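Local coordinates for cellulase (Rhodothermus marinus, PDB 3B7M), which hydrolyses internal beta-1,4-glucosidic bonds of cellulose as an endoglucanase of glycosyl hydrolase family 12, here in an engineered, meso-active but thermostable form, at residues Y59-Q73 against R185-L199. Sequence-based numbering, arbitrary orientation.
Sequences YPNIQFAIPQPRRVQ and RPEWYLLSVQTGFEL
Arg71 lies against Tyr189: CG sits over one face of the ring, 3.9 Å from its centroid, while the phenol OH stands over the centre of the guanidinium, the two planes 38° apart. Backbone N of Arg70 meets the ring edge. With Arg71 CG anti to the carbonyl carbon (chi1 -72°) and the chain extended from there, NE arrives in the guanidinium plane at a lone pair of Glu187 O, 3.1 Å away; an alanine here would probably leave that carbonyl without this donor and the Tyr189 face without its aliphatic cover. The Tyr59 ring has Asn61 CB over one face and Gln194 OE1 at its edge, 3.5 Å from CE2; the Tyr59 OH hydrogen-bonds Ala95 O. Strands 61-65 and 189-199 are antiparallel neighbours in the family 12 beta-jelly roll, and Phe64 and Val193 exchange two backbone hydrogen bonds. Ile62 and Thr195 touch through their CG2 methyls at 3.8 Å, on the face turned to Phe211 of strand 207-215. On the other, concave face, which probably lines the cellulose cleft as in other family 12 enzymes, Gln194 NE2 reaches Gln63 OE1 at 3.0 Å from above the carbonyl plane, a bent bond (133°). Farther along, water 2 links Arg70 N to Leu190 O.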
loop_
_atom_site.group_PDB
_atom_site.type_symbol
_atom_site.label_atom_id
_atom_site.label_comp_id
_atom_site.label_asym_id
_atom_site.label_seq_id
_atom_site.Cartn_x
_atom_site.Cartn_y
_atom_site.Cartn_z
ATOM N N TYR A 59 3.731 -8.800 -1.299
ATOM C CA TYR A 59 2.783 -7.738 -0.964
ATOM C C TYR A 59 1.468 -8.008 -1.696
ATOM O O TYR A 59 1.169 -7.349 -2.711
ATOM C CB TYR A 59 3.376 -6.366 -1.329
ATOM C CG TYR A 59 2.478 -5.152 -1.069
ATOM C CD1 TYR A 59 1.862 -4.946 0.168
ATOM C CD2 TYR A 59 2.294 -4.187 -2.058
ATOM C CE1 TYR A 59 1.061 -3.814 0.405
ATOM C CE2 TYR A 59 1.497 -3.056 -1.841
ATOM C CZ TYR A 59 0.883 -2.881 -0.607
ATOM O OH TYR A 59 0.097 -1.774 -0.406
ATOM N N PRO A 60 0.690 -9.007 -1.219
ATOM C CA PRO A 60 -0.602 -9.241 -1.873
ATOM C C PRO A 60 -1.446 -8.004 -1.618
ATOM O O PRO A 60 -1.404 -7.454 -0.518
ATOM C CB PRO A 60 -1.172 -10.444 -1.117
ATOM C CG PRO A 60 -0.482 -10.395 0.251
ATOM C CD PRO A 60 0.909 -9.923 -0.074
ATOM N N ASN A 61 -2.171 -7.538 -2.629
ATOM C CA ASN A 61 -2.775 -6.215 -2.532
ATOM C C ASN A 61 -4.000 -6.032 -3.403
ATOM O O ASN A 61 -4.220 -6.782 -4.351
ATOM C CB ASN A 61 -1.733 -5.130 -2.852
ATOM C CG ASN A 61 -1.349 -5.099 -4.313
ATOM O OD1 ASN A 61 -1.940 -4.362 -5.089
ATOM N ND2 ASN A 61 -0.370 -5.914 -4.700
ATOM N N ILE A 62 -4.803 -5.029 -3.070
ATOM C CA ILE A 62 -5.857 -4.576 -3.966
ATOM C C ILE A 62 -5.486 -3.179 -4.466
ATOM O O ILE A 62 -5.048 -2.330 -3.680
ATOM C CB ILE A 62 -7.259 -4.618 -3.295
ATOM C CG1 ILE A 62 -8.348 -4.129 -4.264
ATOM C CG2 ILE A 62 -7.250 -3.873 -1.951
ATOM C CD1 ILE A 62 -9.785 -4.536 -3.848
ATOM N N GLN A 63 -5.644 -2.951 -5.769
ATOM C CA GLN A 63 -5.127 -1.743 -6.407
ATOM C C GLN A 63 -6.213 -1.014 -7.180
ATOM O O GLN A 63 -7.024 -1.657 -7.845
ATOM C CB GLN A 63 -3.992 -2.116 -7.387
ATOM C CG GLN A 63 -3.446 -0.934 -8.161
ATOM C CD GLN A 63 -2.503 -1.317 -9.289
ATOM O OE1 GLN A 63 -1.289 -1.185 -9.161
ATOM N NE2 GLN A 63 -3.064 -1.763 -10.414
ATOM N N PHE A 64 -6.218 0.315 -7.075
ATOM C CA PHE A 64 -6.989 1.189 -7.960
ATOM C C PHE A 64 -5.986 1.924 -8.841
ATOM O O PHE A 64 -5.149 2.682 -8.333
ATOM C CB PHE A 64 -7.847 2.194 -7.153
ATOM C CG PHE A 64 -8.597 3.199 -8.009
ATOM C CD1 PHE A 64 -9.583 2.782 -8.905
ATOM C CD2 PHE A 64 -8.331 4.570 -7.899
ATOM C CE1 PHE A 64 -10.283 3.714 -9.693
ATOM C CE2 PHE A 64 -9.018 5.511 -8.687
ATOM C CZ PHE A 64 -9.992 5.083 -9.588
ATOM N N ALA A 65 -6.031 1.651 -10.145
ATOM C CA ALA A 65 -5.202 2.370 -11.110
ATOM C C ALA A 65 -5.995 3.595 -11.527
ATOM O O ALA A 65 -7.186 3.485 -11.828
ATOM C CB ALA A 65 -4.890 1.499 -12.306
ATOM N N ILE A 66 -5.365 4.764 -11.490
ATOM C CA ILE A 66 -6.041 5.995 -11.897
ATOM C C ILE A 66 -6.408 5.867 -13.388
ATOM O O ILE A 66 -5.551 5.546 -14.213
ATOM C CB ILE A 66 -5.192 7.272 -11.599
ATOM C CG1 ILE A 66 -4.681 7.293 -10.144
ATOM C CG2 ILE A 66 -5.970 8.557 -11.927
ATOM C CD1 ILE A 66 -5.729 7.304 -9.045
ATOM N N PRO A 67 -7.691 6.073 -13.727
ATOM C CA PRO A 67 -8.172 5.817 -15.087
ATOM C C PRO A 67 -7.616 6.788 -16.133
ATOM O O PRO A 67 -7.251 6.355 -17.226
ATOM C CB PRO A 67 -9.696 5.968 -14.967
ATOM C CG PRO A 67 -9.992 6.039 -13.516
ATOM C CD PRO A 67 -8.767 6.559 -12.852
ATOM N N GLN A 68 -7.554 8.080 -15.799
ATOM C CA GLN A 68 -6.972 9.104 -16.686
ATOM C C GLN A 68 -5.863 9.860 -15.949
ATOM O O GLN A 68 -6.011 10.154 -14.768
ATOM C CB GLN A 68 -8.054 10.067 -17.193
ATOM C CG GLN A 68 -9.083 9.407 -18.142
ATOM C CD GLN A 68 -9.972 10.409 -18.905
ATOM O OE1 GLN A 68 -9.850 11.633 -18.749
ATOM N NE2 GLN A 68 -10.868 9.880 -19.743
ATOM N N PRO A 69 -4.751 10.186 -16.645
ATOM C CA PRO A 69 -3.567 10.777 -15.995
ATOM C C PRO A 69 -3.920 12.008 -15.185
ATOM O O PRO A 69 -4.684 12.847 -15.663
ATOM C CB PRO A 69 -2.684 11.186 -17.181
ATOM C CG PRO A 69 -3.074 10.250 -18.289
ATOM C CD PRO A 69 -4.556 10.034 -18.104
ATOM N N ARG A 70 -3.399 12.124 -13.968
ATOM C CA ARG A 70 -3.716 13.285 -13.149
ATOM C C ARG A 70 -2.546 13.720 -12.282
ATOM O O ARG A 70 -1.996 12.932 -11.509
ATOM C CB ARG A 70 -4.989 13.053 -12.319
ATOM C CG ARG A 70 -5.856 14.307 -12.169
ATOM C CD ARG A 70 -7.360 14.004 -12.257
ATOM N NE ARG A 70 -7.803 13.736 -13.633
ATOM C CZ ARG A 70 -9.077 13.656 -14.033
ATOM N NH1 ARG A 70 -10.078 13.831 -13.171
ATOM N NH2 ARG A 70 -9.355 13.404 -15.309
ATOM N N ARG A 71 -2.167 14.986 -12.443
ATOM C CA ARG A 71 -1.079 15.587 -11.681
ATOM C C ARG A 71 -1.516 15.856 -10.244
ATOM O O ARG A 71 -2.690 16.137 -9.989
ATOM C CB ARG A 71 -0.609 16.880 -12.345
ATOM C CG ARG A 71 0.159 16.661 -13.630
ATOM C CD ARG A 71 0.738 17.956 -14.158
ATOM N NE ARG A 71 1.913 17.705 -14.988
ATOM C CZ ARG A 71 1.962 17.890 -16.302
ATOM N NH1 ARG A 71 0.907 18.352 -16.954
ATOM N NH2 ARG A 71 3.076 17.627 -16.965
ATOM N N VAL A 72 -0.567 15.773 -9.314
ATOM C CA VAL A 72 -0.856 15.995 -7.896
ATOM C C VAL A 72 -1.530 17.356 -7.704
ATOM O O VAL A 72 -2.531 17.464 -7.001
ATOM C CB VAL A 72 0.412 15.855 -7.028
ATOM C CG1 VAL A 72 0.168 16.353 -5.615
ATOM C CG2 VAL A 72 0.875 14.402 -7.009
ATOM N N GLN A 73 -1.012 18.373 -8.388
ATOM C CA GLN A 73 -1.587 19.719 -8.337
ATOM C C GLN A 73 -3.020 19.823 -8.881
ATOM O O GLN A 73 -3.694 20.810 -8.640
ATOM C CB GLN A 73 -0.671 20.716 -9.061
ATOM C CG GLN A 73 -0.603 20.542 -10.580
ATOM C CD GLN A 73 0.530 21.338 -11.215
ATOM O OE1 GLN A 73 0.566 21.504 -12.432
ATOM N NE2 GLN A 73 1.458 21.832 -10.395
ATOM N N ARG A 185 6.839 16.244 -6.024
ATOM C CA ARG A 185 6.626 17.435 -6.823
ATOM C C ARG A 185 5.159 17.513 -7.228
ATOM O O ARG A 185 4.564 16.487 -7.570
ATOM C CB ARG A 185 7.533 17.418 -8.061
ATOM C CG ARG A 185 8.940 17.965 -7.815
ATOM C CD ARG A 185 9.078 19.330 -8.490
ATOM N NE ARG A 185 10.019 20.216 -7.811
ATOM C CZ ARG A 185 9.662 21.157 -6.938
ATOM N NH1 ARG A 185 8.380 21.330 -6.632
ATOM N NH2 ARG A 185 10.586 21.923 -6.364
ATOM N N PRO A 186 4.571 18.725 -7.186
ATOM C CA PRO A 186 3.170 18.986 -7.558
ATOM C C PRO A 186 2.835 18.601 -8.997
ATOM O O PRO A 186 1.687 18.268 -9.282
ATOM C CB PRO A 186 3.042 20.501 -7.406
ATOM C CG PRO A 186 4.143 20.896 -6.529
ATOM C CD PRO A 186 5.259 19.960 -6.780
ATOM N N GLU A 187 3.835 18.645 -9.881
ATOM C CA GLU A 187 3.680 18.278 -11.293
ATOM C C GLU A 187 3.724 16.773 -11.551
ATOM O O GLU A 187 3.438 16.332 -12.667
ATOM C CB GLU A 187 4.773 18.927 -12.154
ATOM C CG GLU A 187 4.909 20.422 -11.981
ATOM C CD GLU A 187 5.926 20.785 -10.915
ATOM O OE1 GLU A 187 6.792 19.932 -10.597
ATOM O OE2 GLU A 187 5.861 21.933 -10.417
ATOM N N TRP A 188 4.116 15.989 -10.551
ATOM C CA TRP A 188 4.129 14.543 -10.721
ATOM C C TRP A 188 2.721 13.989 -10.822
ATOM O O TRP A 188 1.782 14.563 -10.277
ATOM C CB TRP A 188 4.909 13.850 -9.600
ATOM C CG TRP A 188 6.384 14.140 -9.641
ATOM C CD1 TRP A 188 7.060 14.856 -10.598
ATOM C CD2 TRP A 188 7.368 13.710 -8.693
ATOM N NE1 TRP A 188 8.395 14.901 -10.295
ATOM C CE2 TRP A 188 8.615 14.207 -9.133
ATOM C CE3 TRP A 188 7.315 12.959 -7.509
ATOM C CZ2 TRP A 188 9.803 13.978 -8.434
ATOM C CZ3 TRP A 188 8.488 12.732 -6.813
ATOM C CH2 TRP A 188 9.722 13.238 -7.279
ATOM N N TYR A 189 2.575 12.884 -11.544
ATOM C CA TYR A 189 1.289 12.232 -11.703
ATOM C C TYR A 189 1.088 11.199 -10.599
ATOM O O TYR A 189 2.030 10.495 -10.228
ATOM C CB TYR A 189 1.229 11.519 -13.059
ATOM C CG TYR A 189 1.251 12.443 -14.249
ATOM C CD1 TYR A 189 2.454 12.979 -14.719
ATOM C CD2 TYR A 189 0.080 12.791 -14.899
ATOM C CE1 TYR A 189 2.488 13.832 -15.806
ATOM C CE2 TYR A 189 0.100 13.646 -16.001
ATOM C CZ TYR A 189 1.312 14.162 -16.444
ATOM O OH TYR A 189 1.340 15.012 -17.526
ATOM N N LEU A 190 -0.141 11.120 -10.091
ATOM C CA LEU A 190 -0.579 10.046 -9.222
ATOM C C LEU A 190 -1.019 8.869 -10.090
ATOM O O LEU A 190 -1.996 8.970 -10.827
ATOM C CB LEU A 190 -1.755 10.532 -8.364
ATOM C CG LEU A 190 -2.518 9.550 -7.468
ATOM C CD1 LEU A 190 -1.601 8.764 -6.581
ATOM C CD2 LEU A 190 -3.521 10.298 -6.627
ATOM N N LEU A 191 -0.302 7.757 -9.993
ATOM C CA LEU A 191 -0.539 6.605 -10.866
ATOM C C LEU A 191 -1.514 5.566 -10.314
ATOM O O LEU A 191 -2.390 5.061 -11.037
ATOM C CB LEU A 191 0.789 5.922 -11.201
ATOM C CG LEU A 191 1.830 6.700 -12.020
ATOM C CD1 LEU A 191 2.997 5.788 -12.340
ATOM C CD2 LEU A 191 1.244 7.273 -13.304
ATOM N N SER A 192 -1.342 5.214 -9.041
ATOM C CA SER A 192 -2.168 4.181 -8.437
ATOM C C SER A 192 -2.197 4.265 -6.923
ATOM O O SER A 192 -1.311 4.874 -6.297
ATOM C CB SER A 192 -1.669 2.790 -8.850
ATOM O OG SER A 192 -0.302 2.634 -8.526
ATOM N N VAL A 193 -3.221 3.637 -6.351
ATOM C CA VAL A 193 -3.370 3.525 -4.907
ATOM C C VAL A 193 -3.614 2.061 -4.620
ATOM O O VAL A 193 -4.572 1.474 -5.153
ATOM C CB VAL A 193 -4.584 4.317 -4.380
ATOM C CG1 VAL A 193 -4.812 4.009 -2.886
ATOM C CG2 VAL A 193 -4.401 5.823 -4.619
ATOM N N GLN A 194 -2.765 1.476 -3.781
ATOM C CA GLN A 194 -2.907 0.074 -3.391
ATOM C C GLN A 194 -2.967 -0.031 -1.887
ATOM O O GLN A 194 -2.412 0.819 -1.195
ATOM C CB GLN A 194 -1.689 -0.733 -3.827
ATOM C CG GLN A 194 -1.142 -0.419 -5.189
ATOM C CD GLN A 194 0.049 -1.267 -5.511
ATOM O OE1 GLN A 194 1.035 -1.264 -4.792
ATOM N NE2 GLN A 194 -0.033 -2.009 -6.597
ATOM N N THR A 195 -3.607 -1.085 -1.378
ATOM C CA THR A 195 -3.411 -1.463 0.012
ATOM C C THR A 195 -3.330 -2.989 0.122
ATOM O O THR A 195 -3.856 -3.709 -0.728
ATOM C CB THR A 195 -4.502 -0.918 0.930
ATOM O OG1 THR A 195 -4.020 -0.923 2.281
ATOM C CG2 THR A 195 -5.791 -1.766 0.826
ATOM N N GLY A 196 -2.666 -3.461 1.168
ATOM C CA GLY A 196 -2.536 -4.884 1.432
ATOM C C GLY A 196 -1.507 -5.109 2.526
ATOM O O GLY A 196 -1.327 -4.258 3.395
ATOM N N PHE A 197 -0.843 -6.260 2.483
ATOM C CA PHE A 197 0.042 -6.656 3.543
ATOM C C PHE A 197 1.427 -6.942 2.984
ATOM O O PHE A 197 1.571 -7.760 2.081
ATOM C CB PHE A 197 -0.529 -7.883 4.267
ATOM C CG PHE A 197 -1.974 -7.721 4.681
ATOM C CD1 PHE A 197 -2.307 -7.077 5.859
ATOM C CD2 PHE A 197 -2.999 -8.198 3.873
ATOM C CE1 PHE A 197 -3.644 -6.926 6.244
ATOM C CE2 PHE A 197 -4.331 -8.037 4.238
ATOM C CZ PHE A 197 -4.653 -7.398 5.423
ATOM N N GLU A 198 2.439 -6.249 3.498
ATOM C CA GLU A 198 3.828 -6.592 3.192
ATOM C C GLU A 198 4.202 -7.752 4.110
ATOM O O GLU A 198 4.184 -7.593 5.335
ATOM C CB GLU A 198 4.768 -5.402 3.439
ATOM C CG GLU A 198 4.608 -4.253 2.456
ATOM C CD GLU A 198 5.828 -3.325 2.432
ATOM O OE1 GLU A 198 6.250 -2.846 3.511
ATOM O OE2 GLU A 198 6.353 -3.071 1.326
ATOM N N LEU A 199 4.490 -8.915 3.519
ATOM C CA LEU A 199 4.797 -10.132 4.280
ATOM C C LEU A 199 6.295 -10.363 4.388
ATOM O O LEU A 199 7.022 -10.286 3.399
ATOM C CB LEU A 199 4.107 -11.358 3.655
ATOM C CG LEU A 199 2.586 -11.279 3.526
ATOM C CD1 LEU A 199 2.017 -12.580 2.986
ATOM C CD2 LEU A 199 1.942 -10.930 4.891
HETATM O O HOH W 1 -2.282 4.804 -13.814
HETATM O O HOH W 2 -2.355 9.377 -13.586
#